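Local atomic coordinates of universal stress protein MJ0577 (Methanocaldococcus jannaschii, PDB entry 1MJH), a protein that binds ATP together with a manganese ion and forms a homodimer, while its wider role in the cell remains less certain. Residues I8-D13 and K23-F28; N87-L92 and V99-V104; I124-H129 and E144-K149. All coordinates share one frame; numbering follows the deposited sequence.

Interaction 1: residues I8-D13 and K23-F28; sequences ILYPTD and KHVKAF. With ATP (adenosine-5'-triphosphate), chain F.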
loop_
_atom_site.group_PDB
_atom_site.type_symbol
_atom_site.label_atom_id
_atom_site.label_comp_id
_atom_site.label_asym_id
_atom_site.label_seq_id
_atom_site.Cartn_x
_atom_site.Cartn_y
_atom_site.Cartn_z
ATOM N N ILE B 8 11.024 -6.210 5.268
ATOM C CA ILE B 8 10.172 -5.941 4.101
ATOM C C ILE B 8 10.138 -7.120 3.132
ATOM O O ILE B 8 11.199 -7.720 2.829
ATOM C CB ILE B 8 10.832 -4.744 3.335
ATOM C CG1 ILE B 8 10.822 -3.511 4.201
ATOM C CG2 ILE B 8 10.122 -4.473 2.005
ATOM C CD1 ILE B 8 11.855 -2.444 3.774
ATOM N N LEU B 9 8.962 -7.398 2.576
ATOM C CA LEU B 9 8.871 -8.386 1.489
ATOM C C LEU B 9 8.827 -7.589 0.185
ATOM O O LEU B 9 7.945 -6.724 0.068
ATOM C CB LEU B 9 7.646 -9.305 1.510
ATOM C CG LEU B 9 7.422 -10.263 0.330
ATOM C CD1 LEU B 9 8.612 -11.247 0.201
ATOM C CD2 LEU B 9 6.142 -11.089 0.453
ATOM N N TYR B 10 9.728 -7.861 -0.773
ATOM C CA TYR B 10 9.719 -7.148 -2.031
ATOM C C TYR B 10 9.656 -8.201 -3.130
ATOM O O TYR B 10 10.665 -8.864 -3.453
ATOM C CB TYR B 10 10.999 -6.285 -2.216
ATOM C CG TYR B 10 11.200 -5.776 -3.616
ATOM C CD1 TYR B 10 10.154 -5.122 -4.283
ATOM C CD2 TYR B 10 12.409 -5.932 -4.286
ATOM C CE1 TYR B 10 10.326 -4.641 -5.568
ATOM C CE2 TYR B 10 12.579 -5.450 -5.577
ATOM C CZ TYR B 10 11.543 -4.819 -6.201
ATOM O OH TYR B 10 11.675 -4.336 -7.502
ATOM N N PRO B 11 8.463 -8.503 -3.594
ATOM C CA PRO B 11 8.266 -9.481 -4.656
ATOM C C PRO B 11 8.419 -8.764 -6.003
ATOM O O PRO B 11 7.790 -7.735 -6.225
ATOM C CB PRO B 11 6.819 -9.921 -4.464
ATOM C CG PRO B 11 6.101 -8.769 -3.805
ATOM C CD PRO B 11 7.163 -7.923 -3.153
ATOM N N THR B 12 9.298 -9.302 -6.845
ATOM C CA THR B 12 9.510 -8.649 -8.137
ATOM C C THR B 12 9.336 -9.608 -9.295
ATOM O O THR B 12 9.715 -10.784 -9.185
ATOM C CB THR B 12 10.949 -8.040 -8.190
ATOM O OG1 THR B 12 11.085 -7.497 -9.508
ATOM C CG2 THR B 12 12.035 -9.086 -8.010
ATOM N N ASP B 13 8.735 -9.142 -10.383
ATOM C CA ASP B 13 8.619 -9.877 -11.625
ATOM C C ASP B 13 9.541 -9.260 -12.674
ATOM O O ASP B 13 9.433 -9.579 -13.860
ATOM C CB ASP B 13 7.143 -9.817 -12.125
ATOM C CG ASP B 13 6.665 -8.382 -12.270
ATOM O OD1 ASP B 13 7.457 -7.449 -11.972
ATOM O OD2 ASP B 13 5.479 -8.146 -12.624
ATOM N N LYS B 23 12.640 1.561 -5.760
ATOM C CA LYS B 23 12.986 2.856 -5.235
ATOM C C LYS B 23 12.387 3.073 -3.829
ATOM O O LYS B 23 13.037 3.702 -2.992
ATOM C CB LYS B 23 12.525 4.006 -6.135
ATOM C CG LYS B 23 13.046 3.846 -7.582
ATOM C CD LYS B 23 12.521 5.022 -8.418
ATOM C CE LYS B 23 13.295 5.262 -9.687
ATOM N NZ LYS B 23 14.766 5.478 -9.577
ATOM N N HIS B 24 11.152 2.605 -3.665
ATOM C CA HIS B 24 10.459 2.760 -2.370
ATOM C C HIS B 24 11.042 1.812 -1.348
ATOM O O HIS B 24 11.230 2.231 -0.194
ATOM C CB HIS B 24 8.936 2.511 -2.525
ATOM C CG HIS B 24 8.350 3.613 -3.373
ATOM N ND1 HIS B 24 7.630 4.637 -2.770
ATOM C CD2 HIS B 24 8.357 3.816 -4.714
ATOM C CE1 HIS B 24 7.252 5.465 -3.743
ATOM N NE2 HIS B 24 7.681 5.026 -4.954
ATOM N N VAL B 25 11.431 0.596 -1.728
ATOM C CA VAL B 25 12.138 -0.257 -0.756
ATOM C C VAL B 25 13.384 0.445 -0.222
ATOM O O VAL B 25 13.685 0.416 0.985
ATOM C CB VAL B 25 12.538 -1.593 -1.407
ATOM C CG1 VAL B 25 13.322 -2.492 -0.422
ATOM C CG2 VAL B 25 11.257 -2.330 -1.856
ATOM N N LYS B 26 14.145 1.036 -1.129
ATOM C CA LYS B 26 15.357 1.782 -0.723
ATOM C C LYS B 26 15.026 2.931 0.184
ATOM O O LYS B 26 15.748 3.219 1.173
ATOM C CB LYS B 26 16.147 2.234 -1.983
ATOM C CG LYS B 26 16.684 0.993 -2.736
ATOM C CD LYS B 26 17.300 1.362 -4.093
ATOM C CE LYS B 26 18.437 2.361 -4.012
ATOM N NZ LYS B 26 18.945 2.741 -5.383
ATOM N N ALA B 27 13.887 3.631 -0.031
ATOM C CA ALA B 27 13.510 4.727 0.839
ATOM C C ALA B 27 13.156 4.346 2.247
ATOM O O ALA B 27 13.150 5.198 3.158
ATOM C CB ALA B 27 12.397 5.555 0.153
ATOM N N PHE B 28 12.806 3.067 2.474
ATOM C CA PHE B 28 12.492 2.613 3.830
ATOM C C PHE B 28 13.767 2.437 4.665
ATOM O O PHE B 28 13.620 2.128 5.827
ATOM C CB PHE B 28 11.695 1.316 3.771
ATOM C CG PHE B 28 10.210 1.506 3.744
ATOM C CD1 PHE B 28 9.594 2.167 2.703
ATOM C CD2 PHE B 28 9.400 1.060 4.787
ATOM C CE1 PHE B 28 8.228 2.358 2.671
ATOM C CE2 PHE B 28 8.041 1.261 4.758
ATOM C CZ PHE B 28 7.443 1.918 3.708
HETATM P PG ATP F . -1.521 -9.548 -14.712
HETATM O O1G ATP F . -2.750 -9.631 -13.876
HETATM O O2G ATP F . -0.563 -10.478 -14.213
HETATM O O3G ATP F . -1.784 -9.753 -16.144
HETATM P PB ATP F . 0.315 -7.257 -14.409
HETATM O O1B ATP F . 0.252 -5.970 -15.114
HETATM O O2B ATP F . 1.422 -8.073 -14.918
HETATM O O3B ATP F . -1.072 -7.993 -14.519
HETATM P PA ATP F . 0.892 -7.879 -11.551
HETATM O O1A ATP F . -0.264 -7.915 -10.689
HETATM O O2A ATP F . 1.451 -9.120 -11.967
HETATM O O3A ATP F . 0.497 -6.959 -12.853
HETATM O "O5'" ATP F . 2.140 -7.056 -11.049
HETATM C "C5'" ATP F . 1.991 -6.333 -9.800
HETATM C "C4'" ATP F . 3.223 -6.558 -8.943
HETATM O "O4'" ATP F . 3.171 -7.960 -8.462
HETATM C "C3'" ATP F . 4.578 -6.470 -9.628
HETATM O "O3'" ATP F . 5.039 -5.121 -9.789
HETATM C "C2'" ATP F . 5.439 -7.307 -8.649
HETATM O "O2'" ATP F . 5.761 -6.497 -7.500
HETATM C "C1'" ATP F . 4.452 -8.448 -8.289
HETATM N N9 ATP F . 4.642 -9.655 -9.082
HETATM C C8 ATP F . 3.990 -10.062 -10.193
HETATM N N7 ATP F . 4.353 -11.256 -10.620
HETATM C C5 ATP F . 5.308 -11.621 -9.795
HETATM C C6 ATP F . 6.066 -12.780 -9.758
HETATM N N6 ATP F . 5.904 -13.734 -10.675
HETATM N N1 ATP F . 6.966 -12.878 -8.785
HETATM C C2 ATP F . 7.111 -11.897 -7.835
HETATM N N3 ATP F . 6.419 -10.746 -7.783
HETATM C C4 ATP F . 5.563 -10.700 -8.830
#
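Val25 presses its CG2 methyl against the base of the Tyr10 ring, the two crossing at about a right angle, with Val25 CG2 3.9 Å from both Tyr10 CG and Tyr10 CD1. Tyr10 can offer its ring here because CG is swung anti to the backbone N (chi1 167°), and the ring points back toward the start of helix 16-27, where its OH is hydrogen-bonded to Ala18 O. The other methyl of Val25, CG1, lies at a looser 4.4 Å from Ile8 CD1. One turn further along, Phe28 takes over: its CB is 3.8 Å from Ile8 CD1, so the isoleucine tip rests mainly on the base of the phenylalanine, with the valine loosely beside it. All of this packing is apolar and buried. At its far end the strand turns into the nucleotide pocket, where the ribose O2' donates to Pro11 O over 2.7 Å and Asp13 OD2 lies 3.4 Å from the adenine C8. The contact is the strand-to-helix half of the beta-alpha-beta unit 7-11, 16-27, 35-43. Strand 7-11 lies between strands 35-43 and 123-127, Val25 also touches both of these neighbours, and Leu92 of helix 66-95 packs on Val25.

Interaction 2: residues N87-L92 and V99-V104; sequences NIKKEL and VKDIIV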
loop_
_atom_site.group_PDB
_atom_site.type_symbol
_atom_site.label_atom_id
_atom_site.label_comp_id
_atom_site.label_asym_id
_atom_site.label_seq_id
_atom_site.Cartn_x
_atom_site.Cartn_y
_atom_site.Cartn_z
ATOM N N ASN B 87 21.746 -8.611 -9.212
ATOM C CA ASN B 87 21.913 -7.185 -9.373
ATOM C C ASN B 87 21.038 -6.465 -8.313
ATOM O O ASN B 87 21.487 -5.510 -7.708
ATOM C CB ASN B 87 21.499 -6.716 -10.772
ATOM C CG ASN B 87 22.609 -6.897 -11.814
ATOM O OD1 ASN B 87 23.791 -6.759 -11.465
ATOM N ND2 ASN B 87 22.212 -7.219 -13.035
ATOM N N ILE B 88 19.789 -6.923 -8.115
ATOM C CA ILE B 88 18.966 -6.243 -7.086
ATOM C C ILE B 88 19.488 -6.446 -5.663
ATOM O O ILE B 88 19.515 -5.577 -4.811
ATOM C CB ILE B 88 17.518 -6.809 -7.141
ATOM C CG1 ILE B 88 16.934 -6.523 -8.539
ATOM C CG2 ILE B 88 16.707 -6.133 -6.044
ATOM C CD1 ILE B 88 15.675 -7.366 -8.786
ATOM N N LYS B 89 19.863 -7.699 -5.388
ATOM C CA LYS B 89 20.436 -8.036 -4.073
ATOM C C LYS B 89 21.658 -7.183 -3.795
ATOM O O LYS B 89 21.768 -6.627 -2.709
ATOM C CB LYS B 89 20.771 -9.538 -4.051
ATOM C CG LYS B 89 21.593 -9.949 -2.834
ATOM C CD LYS B 89 21.525 -11.453 -2.617
ATOM C CE LYS B 89 22.099 -11.815 -1.258
ATOM N NZ LYS B 89 22.181 -13.275 -1.050
ATOM N N LYS B 90 22.566 -6.989 -4.765
ATOM C CA LYS B 90 23.696 -6.102 -4.568
ATOM C C LYS B 90 23.296 -4.647 -4.380
ATOM O O LYS B 90 23.906 -3.976 -3.546
ATOM C CB LYS B 90 24.704 -6.126 -5.729
ATOM C CG LYS B 90 25.482 -7.441 -5.783
ATOM C CD LYS B 90 26.601 -7.470 -4.756
ATOM C CE LYS B 90 27.443 -8.735 -4.839
ATOM N NZ LYS B 90 28.352 -8.856 -3.647
ATOM N N GLU B 91 22.291 -4.181 -5.130
ATOM C CA GLU B 91 21.873 -2.764 -4.960
ATOM C C GLU B 91 21.385 -2.578 -3.530
ATOM O O GLU B 91 21.616 -1.595 -2.842
ATOM C CB GLU B 91 20.766 -2.429 -5.984
ATOM C CG GLU B 91 20.432 -0.922 -6.027
ATOM C CD GLU B 91 19.354 -0.553 -7.030
ATOM O OE1 GLU B 91 19.122 -1.348 -7.965
ATOM O OE2 GLU B 91 18.773 0.565 -6.918
ATOM N N LEU B 92 20.568 -3.551 -3.043
ATOM C CA LEU B 92 20.003 -3.404 -1.692
ATOM C C LEU B 92 21.044 -3.551 -0.576
ATOM O O LEU B 92 20.984 -2.865 0.433
ATOM C CB LEU B 92 18.921 -4.491 -1.499
ATOM C CG LEU B 92 17.669 -4.257 -2.369
ATOM C CD1 LEU B 92 16.753 -5.476 -2.245
ATOM C CD2 LEU B 92 16.969 -2.986 -1.915
ATOM N N VAL B 99 19.791 -9.079 2.896
ATOM C CA VAL B 99 18.847 -9.561 1.901
ATOM C C VAL B 99 18.786 -11.077 1.831
ATOM O O VAL B 99 19.817 -11.754 1.652
ATOM C CB VAL B 99 19.259 -9.054 0.481
ATOM C CG1 VAL B 99 18.279 -9.612 -0.562
ATOM C CG2 VAL B 99 19.444 -7.551 0.419
ATOM N N LYS B 100 17.561 -11.591 1.943
ATOM C CA LYS B 100 17.326 -13.006 1.756
ATOM C C LYS B 100 16.638 -13.175 0.405
ATOM O O LYS B 100 15.447 -12.845 0.260
ATOM C CB LYS B 100 16.402 -13.593 2.817
ATOM C CG LYS B 100 16.144 -15.089 2.614
ATOM C CD LYS B 100 15.355 -15.726 3.760
ATOM C CE LYS B 100 15.077 -17.195 3.485
ATOM N NZ LYS B 100 14.289 -17.844 4.590
ATOM N N ASP B 101 17.397 -13.735 -0.553
ATOM C CA ASP B 101 16.786 -13.887 -1.885
ATOM C C ASP B 101 16.149 -15.245 -2.083
ATOM O O ASP B 101 16.700 -16.319 -1.738
ATOM C CB ASP B 101 17.821 -13.601 -2.974
ATOM C CG ASP B 101 19.105 -14.398 -2.772
ATOM O OD1 ASP B 101 19.626 -14.456 -1.656
ATOM O OD2 ASP B 101 19.596 -14.941 -3.781
ATOM N N ILE B 102 14.915 -15.281 -2.552
ATOM C CA ILE B 102 14.153 -16.492 -2.827
ATOM C C ILE B 102 13.595 -16.573 -4.229
ATOM O O ILE B 102 12.946 -15.648 -4.740
ATOM C CB ILE B 102 12.948 -16.563 -1.830
ATOM C CG1 ILE B 102 13.435 -16.520 -0.381
ATOM C CG2 ILE B 102 12.066 -17.773 -2.111
ATOM C CD1 ILE B 102 12.308 -16.329 0.643
ATOM N N ILE B 103 13.804 -17.691 -4.930
ATOM C CA ILE B 103 13.207 -18.009 -6.195
ATOM C C ILE B 103 12.398 -19.291 -5.993
ATOM O O ILE B 103 12.936 -20.262 -5.458
ATOM C CB ILE B 103 14.152 -18.211 -7.380
ATOM C CG1 ILE B 103 14.975 -16.935 -7.604
ATOM C CG2 ILE B 103 13.415 -18.636 -8.638
ATOM C CD1 ILE B 103 16.173 -17.184 -8.503
ATOM N N VAL B 104 11.118 -19.251 -6.320
ATOM C CA VAL B 104 10.285 -20.422 -6.099
ATOM C C VAL B 104 9.339 -20.615 -7.270
ATOM O O VAL B 104 8.982 -19.631 -7.934
ATOM C CB VAL B 104 9.533 -20.274 -4.772
ATOM C CG1 VAL B 104 8.586 -19.067 -4.858
ATOM C CG2 VAL B 104 8.766 -21.521 -4.347
#
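Helix 87-92 and strand 99-104 run almost antiparallel, at 168° between their directions and with axes 9.3 Å apart, and Lys89 and Val99 bring their backbones closest, at 6.4 Å between Lys89 CA and Val99 CA. Val99 fills the inner part of the contact. Its CG2 methyl meets Leu92 CB at 3.6 Å, while its CG1 methyl rests 4.0 Å from Lys89 CG. Lys89 leaves the helix with CG anti to the backbone N (chi1 170°) and stays extended from there, passing the valine and carrying its ammonium group toward Asp101. There Lys89 NZ forms a salt bridge with Asp101 OD1, 2.9 Å long, reaching the oxygen from above the carboxylate plane, 49° out of it. The aliphatic carbons of the lysine also cover the carboxylate, with Lys89 CD 3.7 Å from Asp101 OD1. The pairing thus grades from a buried hydrocarbon patch at Val99 and Leu92 to a partly exposed ion pair. It closes the turn from helix 66-95 into strand 98-106, the outermost strand on this side of the sheet within the chain. That strand pairs with strand 35-43, and helix 16-27 packs alongside through Leu22, which touches both Ile88 and Leu92.

Interaction 3: residues I124-H129 and E144-K149; sequences IIMGSH and ENVIKK. With ATP (adenosine-5'-triphosphate), chain F.
Met126 reaches Val146 by a folded path: its CG sits between the backbone N and the carbonyl carbon (chi1 68°), which with an extended chi2 puts SD against the helix, and the bend at chi3 (-58°) turns CE toward the ribose. The contact joins the first two elements of a beta-alpha-beta unit, strand 123-127, helix 141-149 and strand 154-157, within the parallel alpha/beta fold of the universal stress proteins. Val146 CG1 is the shared partner on the helix. Met126 SD lies 3.9 Å from it, the two side chains crossing at a slant, and Ile124 CD1 comes to the same methyl tip to tip at 3.9 Å. Val146, a buried residue, also touches Ile112 of helix 108-118.

Met126 also belongs to the ATP pocket, since its CE stands 3.5 Å from the ribose O4' of ATP. Beyond it the strand end grips the ribose through its backbone. Gly127 N donates to ATP O2' at 3.3 Å with a fairly straight N-H...O angle of 164°, and makes a weak, more bent bond to ATP O3'. Having no side chain, Gly127 leaves room for O3' to lie close against the chain. Ser128 and His129 complete the turn: Ser128 OG and His129 ND1 are hydrogen-bonded at 2.7 Å, with the hydroxyl in the plane of the imidazole at its edge, and His129 NE2 is hydrogen-bonded to Ile137 O, so both ring nitrogens have partners and the ring's rotation is fixed. On the helix, Lys148 NZ forms a salt bridge with Glu144 OE2. ATP O3' donates to the backbone O of His129, 2.8 Å from O3' to O.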
loop_
_atom_site.group_PDB
_atom_site.type_symbol
_atom_site.label_atom_id
_atom_site.label_comp_id
_atom_site.label_asym_id
_atom_site.label_seq_id
_atom_site.Cartn_x
_atom_site.Cartn_y
_atom_site.Cartn_z
ATOM N N ILE B 124 4.660 -5.406 2.781
ATOM C CA ILE B 124 4.961 -5.885 1.445
ATOM C C ILE B 124 5.029 -4.642 0.543
ATOM O O ILE B 124 4.077 -3.856 0.607
ATOM C CB ILE B 124 3.822 -6.777 0.913
ATOM C CG1 ILE B 124 3.635 -7.966 1.939
ATOM C CG2 ILE B 124 4.298 -7.360 -0.399
ATOM C CD1 ILE B 124 2.534 -8.882 1.494
ATOM N N ILE B 125 6.108 -4.444 -0.200
ATOM C CA ILE B 125 6.195 -3.248 -1.101
ATOM C C ILE B 125 6.207 -3.795 -2.548
ATOM O O ILE B 125 7.093 -4.570 -2.911
ATOM C CB ILE B 125 7.468 -2.468 -0.776
ATOM C CG1 ILE B 125 7.381 -1.840 0.629
ATOM C CG2 ILE B 125 7.601 -1.319 -1.814
ATOM C CD1 ILE B 125 8.616 -1.025 1.027
ATOM N N MET B 126 5.229 -3.433 -3.380
ATOM C CA MET B 126 5.105 -4.087 -4.716
ATOM C C MET B 126 4.575 -3.085 -5.725
ATOM O O MET B 126 4.004 -2.067 -5.315
ATOM C CB MET B 126 4.259 -5.408 -4.634
ATOM C CG MET B 126 2.752 -5.128 -4.306
ATOM S SD MET B 126 1.818 -6.669 -3.702
ATOM C CE MET B 126 2.143 -7.683 -5.160
ATOM N N GLY B 127 4.684 -3.443 -7.026
ATOM C CA GLY B 127 4.104 -2.516 -8.016
ATOM C C GLY B 127 2.606 -2.730 -8.141
ATOM O O GLY B 127 2.043 -3.757 -7.753
ATOM N N SER B 128 1.930 -1.711 -8.741
ATOM C CA SER B 128 0.514 -1.865 -9.070
ATOM C C SER B 128 0.306 -2.763 -10.295
ATOM O O SER B 128 -0.767 -3.364 -10.478
ATOM C CB SER B 128 -0.118 -0.510 -9.367
ATOM O OG SER B 128 0.520 0.083 -10.504
ATOM N N HIS B 129 1.310 -2.819 -11.185
ATOM C CA HIS B 129 1.255 -3.570 -12.435
ATOM C C HIS B 129 2.613 -4.230 -12.656
ATOM O O HIS B 129 3.499 -4.086 -11.830
ATOM C CB HIS B 129 0.974 -2.626 -13.659
ATOM C CG HIS B 129 -0.364 -1.936 -13.591
ATOM N ND1 HIS B 129 -0.700 -0.907 -12.742
ATOM C CD2 HIS B 129 -1.483 -2.185 -14.340
ATOM C CE1 HIS B 129 -1.957 -0.560 -12.950
ATOM N NE2 HIS B 129 -2.476 -1.331 -13.932
ATOM N N GLU B 144 -3.841 -7.197 -6.683
ATOM C CA GLU B 144 -5.201 -7.260 -6.125
ATOM C C GLU B 144 -5.390 -8.499 -5.248
ATOM O O GLU B 144 -5.932 -8.354 -4.166
ATOM C CB GLU B 144 -6.220 -7.268 -7.276
ATOM C CG GLU B 144 -7.633 -7.120 -6.633
ATOM C CD GLU B 144 -8.707 -6.916 -7.664
ATOM O OE1 GLU B 144 -8.423 -6.607 -8.840
ATOM O OE2 GLU B 144 -9.909 -7.061 -7.302
ATOM N N ASN B 145 -4.887 -9.656 -5.672
ATOM C CA ASN B 145 -5.015 -10.841 -4.781
ATOM C C ASN B 145 -4.194 -10.736 -3.518
ATOM O O ASN B 145 -4.623 -11.216 -2.455
ATOM C CB ASN B 145 -4.514 -12.069 -5.549
ATOM C CG ASN B 145 -5.537 -12.757 -6.394
ATOM O OD1 ASN B 145 -6.608 -13.192 -5.937
ATOM N ND2 ASN B 145 -5.238 -12.921 -7.693
ATOM N N VAL B 146 -2.962 -10.181 -3.581
ATOM C CA VAL B 146 -2.196 -10.054 -2.336
ATOM C C VAL B 146 -2.846 -9.090 -1.364
ATOM O O VAL B 146 -2.881 -9.360 -0.144
ATOM C CB VAL B 146 -0.749 -9.584 -2.656
ATOM C CG1 VAL B 146 -0.039 -9.154 -1.369
ATOM C CG2 VAL B 146 -0.079 -10.731 -3.430
ATOM N N ILE B 147 -3.407 -7.960 -1.838
ATOM C CA ILE B 147 -4.043 -7.066 -0.869
ATOM C C ILE B 147 -5.245 -7.762 -0.205
ATOM O O ILE B 147 -5.491 -7.565 0.993
ATOM C CB ILE B 147 -4.521 -5.782 -1.598
ATOM C CG1 ILE B 147 -3.279 -4.939 -1.998
ATOM C CG2 ILE B 147 -5.480 -4.987 -0.738
ATOM C CD1 ILE B 147 -3.766 -3.890 -3.018
ATOM N N LYS B 148 -6.051 -8.446 -0.980
ATOM C CA LYS B 148 -7.276 -9.095 -0.485
ATOM C C LYS B 148 -6.958 -10.329 0.361
ATOM O O LYS B 148 -7.778 -10.636 1.212
ATOM C CB LYS B 148 -8.153 -9.552 -1.659
ATOM C CG LYS B 148 -8.747 -8.312 -2.363
ATOM C CD LYS B 148 -9.702 -8.646 -3.470
ATOM C CE LYS B 148 -10.489 -7.392 -3.890
ATOM N NZ LYS B 148 -11.314 -7.829 -5.091
ATOM N N LYS B 149 -5.825 -10.974 0.089
ATOM C CA LYS B 149 -5.652 -12.258 0.846
ATOM C C LYS B 149 -4.659 -12.124 1.954
ATOM O O LYS B 149 -4.662 -13.014 2.835
ATOM C CB LYS B 149 -5.304 -13.351 -0.167
ATOM C CG LYS B 149 -6.472 -13.813 -1.051
ATOM C CD LYS B 149 -5.999 -14.716 -2.180
ATOM C CE LYS B 149 -7.059 -14.950 -3.240
ATOM N NZ LYS B 149 -6.664 -16.062 -4.149
HETATM P PG ATP F . -1.521 -9.548 -14.712
HETATM O O1G ATP F . -2.750 -9.631 -13.876
HETATM O O2G ATP F . -0.563 -10.478 -14.213
HETATM O O3G ATP F . -1.784 -9.753 -16.144
HETATM P PB ATP F . 0.315 -7.257 -14.409
HETATM O O1B ATP F . 0.252 -5.970 -15.114
HETATM O O2B ATP F . 1.422 -8.073 -14.918
HETATM O O3B ATP F . -1.072 -7.993 -14.519
HETATM P PA ATP F . 0.892 -7.879 -11.551
HETATM O O1A ATP F . -0.264 -7.915 -10.689
HETATM O O2A ATP F . 1.451 -9.120 -11.967
HETATM O O3A ATP F . 0.497 -6.959 -12.853
HETATM O "O5'" ATP F . 2.140 -7.056 -11.049
HETATM C "C5'" ATP F . 1.991 -6.333 -9.800
HETATM C "C4'" ATP F . 3.223 -6.558 -8.943
HETATM O "O4'" ATP F . 3.171 -7.960 -8.462
HETATM C "C3'" ATP F . 4.578 -6.470 -9.628
HETATM O "O3'" ATP F . 5.039 -5.121 -9.789
HETATM C "C2'" ATP F . 5.439 -7.307 -8.649
HETATM O "O2'" ATP F . 5.761 -6.497 -7.500
HETATM C "C1'" ATP F . 4.452 -8.448 -8.289
HETATM N N9 ATP F . 4.642 -9.655 -9.082
HETATM C C8 ATP F . 3.990 -10.062 -10.193
HETATM N N7 ATP F . 4.353 -11.256 -10.620
HETATM C C5 ATP F . 5.308 -11.621 -9.795
HETATM C C6 ATP F . 6.066 -12.780 -9.758
HETATM N N6 ATP F . 5.904 -13.734 -10.675
HETATM N N1 ATP F . 6.966 -12.878 -8.785
HETATM C C2 ATP F . 7.111 -11.897 -7.835
HETATM N N3 ATP F . 6.419 -10.746 -7.783
HETATM C C4 ATP F . 5.563 -10.700 -8.830
#

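In the fold
From the N terminus, interaction 1 closes first, folding helix 16-27 back over strand 7-11. Interaction 2 then closes the short turn between helix 66-95 and strand 98-106, and interaction 3 the longer loop between strand 123-127 and helix 141-149. The three follow one another in series and neither nest nor cross. Interactions 1 and 2 meet through the Lys26-Glu91 salt bridge, while interactions 1 and 3 lie on neighbouring strands, 7-11 and 123-127, and both contribute to the ATP pocket and touch the second subunit. Interactions 2 and 3 stand apart, on opposite sides of the chain's centre, but reach the same parallel sheet.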